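Local coordinates for putative aminopeptidase (Leishmania major, PDB 5NTH), which probably acts as a manganese-dependent M17 leucyl aminopeptidase, removing amino acids from the N-terminal end of peptides, at residues F28-F34 / C210-L215. Sequence-based numbering, arbitrary orientation.
Sequences FKSNVTF and CTSVQL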
ATOM      1  N   PHE A  28      12.491  20.851 -39.230  1.00 29.29           N
ATOM      2  CA  PHE A  28      11.088  20.496 -39.107  1.00 27.70           C
ATOM      3  C   PHE A  28      10.157  21.509 -39.764  1.00 28.99           C
ATOM      4  O   PHE A  28      10.324  22.704 -39.579  1.00 29.78           O
ATOM      5  CB  PHE A  28      10.717  20.364 -37.628  1.00 26.00           C
ATOM      6  CG  PHE A  28       9.389  19.764 -37.415  1.00 24.15           C
ATOM      7  CD1 PHE A  28       9.254  18.414 -37.371  1.00 24.14           C
ATOM      8  CD2 PHE A  28       8.272  20.557 -37.320  1.00 23.63           C
ATOM      9  CE1 PHE A  28       8.010  17.843 -37.202  1.00 24.07           C
ATOM     10  CE2 PHE A  28       7.027  20.014 -37.150  1.00 23.46           C
ATOM     11  CZ  PHE A  28       6.892  18.645 -37.098  1.00 23.85           C
ATOM     12  N   LYS A  29       9.178  21.021 -40.515  1.00 30.52           N
ATOM     13  CA  LYS A  29       8.037  21.826 -40.925  1.00 32.69           C
ATOM     14  C   LYS A  29       6.750  21.131 -40.584  1.00 30.48           C
ATOM     15  O   LYS A  29       6.638  19.914 -40.696  1.00 29.48           O
ATOM     16  CB  LYS A  29       8.072  22.094 -42.422  1.00 38.01           C
ATOM     17  CG  LYS A  29       9.249  22.976 -42.799  1.00 45.69           C
ATOM     18  CD  LYS A  29       9.258  23.375 -44.278  1.00 53.05           C
ATOM     19  CE  LYS A  29      10.499  24.214 -44.633  1.00 56.99           C
ATOM     20  NZ  LYS A  29      11.808  23.498 -44.411  1.00 58.44           N
ATOM     21  N   SER A  30       5.738  21.904 -40.215  1.00 28.37           N
ATOM     22  CA  SER A  30       4.442  21.301 -39.986  1.00 27.00           C
ATOM     23  C   SER A  30       3.956  20.679 -41.295  1.00 27.04           C
ATOM     24  O   SER A  30       4.586  20.815 -42.349  1.00 26.16           O
ATOM     25  CB  SER A  30       3.417  22.304 -39.430  1.00 26.38           C
ATOM     26  OG  SER A  30       2.466  22.737 -40.383  1.00 25.73           O
ATOM     27  N   ASN A  31       2.837  19.988 -41.214  1.00 26.91           N
ATOM     28  CA  ASN A  31       2.214  19.453 -42.400  1.00 27.77           C
ATOM     29  C   ASN A  31       0.845  20.025 -42.529  1.00 27.09           C
ATOM     30  O   ASN A  31      -0.090  19.338 -42.946  1.00 25.90           O
ATOM     31  CB  ASN A  31       2.171  17.917 -42.349  1.00 29.23           C
ATOM     32  CG  ASN A  31       1.238  17.366 -41.260  1.00 30.22           C
ATOM     33  OD1 ASN A  31       0.794  18.079 -40.313  1.00 30.04           O
ATOM     34  ND2 ASN A  31       0.933  16.074 -41.389  1.00 30.38           N
ATOM     35  N   VAL A  32       0.742  21.287 -42.127  1.00 27.47           N
ATOM     36  CA  VAL A  32      -0.480  22.041 -42.230  1.00 27.39           C
ATOM     37  C   VAL A  32      -0.281  23.195 -43.211  1.00 27.47           C
ATOM     38  O   VAL A  32       0.743  23.893 -43.210  1.00 27.40           O
ATOM     39  CB  VAL A  32      -0.910  22.566 -40.867  1.00 27.53           C
ATOM     40  CG1 VAL A  32      -2.219  23.319 -40.975  1.00 27.52           C
ATOM     41  CG2 VAL A  32      -1.069  21.395 -39.917  1.00 27.50           C
ATOM     42  N   THR A  33      -1.282  23.373 -44.060  1.00 27.08           N
ATOM     43  CA  THR A  33      -1.328  24.480 -44.978  1.00 26.29           C
ATOM     44  C   THR A  33      -2.659  25.173 -44.816  1.00 25.93           C
ATOM     45  O   THR A  33      -3.625  24.617 -44.266  1.00 24.63           O
ATOM     46  CB  THR A  33      -1.138  24.008 -46.441  1.00 26.35           C
ATOM     47  OG1 THR A  33      -2.202  23.113 -46.843  1.00 25.84           O
ATOM     48  CG2 THR A  33       0.215  23.342 -46.596  1.00 26.10           C
ATOM     49  N   PHE A  34      -2.717  26.392 -45.317  1.00 26.02           N
ATOM     50  CA  PHE A  34      -3.971  27.100 -45.337  1.00 26.63           C
ATOM     51  C   PHE A  34      -4.260  27.519 -46.770  1.00 27.74           C
ATOM     52  O   PHE A  34      -3.344  27.814 -47.539  1.00 28.20           O
ATOM     53  CB  PHE A  34      -3.901  28.306 -44.404  1.00 26.10           C
ATOM     54  CG  PHE A  34      -3.573  27.949 -42.971  1.00 25.59           C
ATOM     55  CD1 PHE A  34      -2.267  27.669 -42.596  1.00 25.18           C
ATOM     56  CD2 PHE A  34      -4.575  27.900 -42.003  1.00 25.35           C
ATOM     57  CE1 PHE A  34      -1.969  27.349 -41.293  1.00 25.21           C
ATOM     58  CE2 PHE A  34      -4.289  27.551 -40.699  1.00 25.46           C
ATOM     59  CZ  PHE A  34      -2.981  27.273 -40.340  1.00 25.41           C
ATOM     60  N   CYS A 210       1.997  26.495 -36.409  1.00 26.61           N
ATOM     61  CA  CYS A 210       1.815  25.069 -36.700  1.00 26.54           C
ATOM     62  C   CYS A 210       3.137  24.336 -36.595  1.00 25.04           C
ATOM     63  O   CYS A 210       3.212  23.343 -35.908  1.00 24.18           O
ATOM     64  CB  CYS A 210       1.206  24.851 -38.079  1.00 27.56           C
ATOM     65  SG  CYS A 210      -0.528  25.325 -38.143  1.00 29.80           S
ATOM     66  N   THR A 211       4.178  24.858 -37.247  1.00 24.07           N
ATOM     67  CA  THR A 211       5.517  24.260 -37.186  1.00 23.44           C
ATOM     68  C   THR A 211       6.025  24.155 -35.752  1.00 23.22           C
ATOM     69  O   THR A 211       6.564  23.109 -35.369  1.00 23.00           O
ATOM     70  CB  THR A 211       6.527  25.053 -38.032  1.00 23.54           C
ATOM     71  OG1 THR A 211       6.217  24.911 -39.417  1.00 24.25           O
ATOM     72  CG2 THR A 211       7.961  24.582 -37.828  1.00 23.73           C
ATOM     73  N   SER A 212       5.869  25.235 -34.983  1.00 22.51           N
ATOM     74  CA  SER A 212       6.296  25.239 -33.597  1.00 22.46           C
ATOM     75  C   SER A 212       5.476  24.315 -32.695  1.00 22.24           C
ATOM     76  O   SER A 212       6.041  23.683 -31.818  1.00 22.20           O
ATOM     77  CB  SER A 212       6.321  26.659 -32.986  1.00 22.73           C
ATOM     78  OG  SER A 212       7.595  27.276 -33.156  1.00 22.82           O
ATOM     79  N   VAL A 213       4.163  24.270 -32.846  1.00 21.96           N
ATOM     80  CA  VAL A 213       3.371  23.369 -32.013  1.00 22.21           C
ATOM     81  C   VAL A 213       3.835  21.920 -32.285  1.00 22.85           C
ATOM     82  O   VAL A 213       4.155  21.157 -31.372  1.00 23.63           O
ATOM     83  CB  VAL A 213       1.871  23.489 -32.311  1.00 22.31           C
ATOM     84  CG1 VAL A 213       1.109  22.266 -31.851  1.00 22.64           C
ATOM     85  CG2 VAL A 213       1.273  24.705 -31.660  1.00 22.32           C
ATOM     86  N   GLN A 214       3.892  21.553 -33.551  1.00 22.63           N
ATOM     87  CA  GLN A 214       4.346  20.221 -33.916  1.00 22.80           C
ATOM     88  C   GLN A 214       5.807  19.870 -33.607  1.00 23.06           C
ATOM     89  O   GLN A 214       6.094  18.709 -33.311  1.00 23.27           O
ATOM     90  CB  GLN A 214       4.061  19.969 -35.380  1.00 22.39           C
ATOM     91  CG  GLN A 214       2.610  19.616 -35.565  1.00 22.32           C
ATOM     92  CD  GLN A 214       2.278  19.370 -36.992  1.00 22.00           C
ATOM     93  OE1 GLN A 214       3.127  19.506 -37.842  1.00 21.99           O
ATOM     94  NE2 GLN A 214       1.041  19.013 -37.263  1.00 21.93           N
ATOM     95  N   LEU A 215       6.724  20.826 -33.700  1.00 23.26           N
ATOM     96  CA  LEU A 215       8.084  20.569 -33.239  1.00 24.02           C
ATOM     97  C   LEU A 215       8.011  20.262 -31.738  1.00 24.57           C
ATOM     98  O   LEU A 215       8.675  19.372 -31.223  1.00 24.70           O
ATOM     99  CB  LEU A 215       9.000  21.756 -33.479  1.00 23.93           C
ATOM    100  CG  LEU A 215      10.390  21.611 -32.893  1.00 24.18           C
ATOM    101  CD1 LEU A 215      11.022  20.256 -33.170  1.00 24.39           C
ATOM    102  CD2 LEU A 215      11.296  22.695 -33.415  1.00 24.53           C
TER
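F28, Q214 and C210 give up the most surface where residues 28-31, leading into edge strand 32-34 of the N-terminal domain's sheet, and the strand itself pack against helix 203-221, well away from the manganese sites. The F28 ring lies against one helical turn: CE2 comes within 3.5 Å of Q214 CB, and L215 CA sits over one face. Q214 extends along the incoming chain; its NE2 has its strongest partner in A156 O and also donates to N31 OD1 (3.2 Å), while N31 N reaches Q214 OE1 in a weak bond (3.4 Å). One turn back, T211 OG1 accepts from S30 N (3.1 Å), and S30 OG accepts from V32 N (2.8 Å), an ST turn that leads into the strand. C210 SG meets V32 CG1 (3.9 Å) and the edge of the F34 ring (3.8 Å to CZ), a sulfur-aromatic contact. Thus T211 satisfies one backbone NH of the irregular lead-in and Q214 weakly binds the next, whereas the strand meets the helix through apolar contacts.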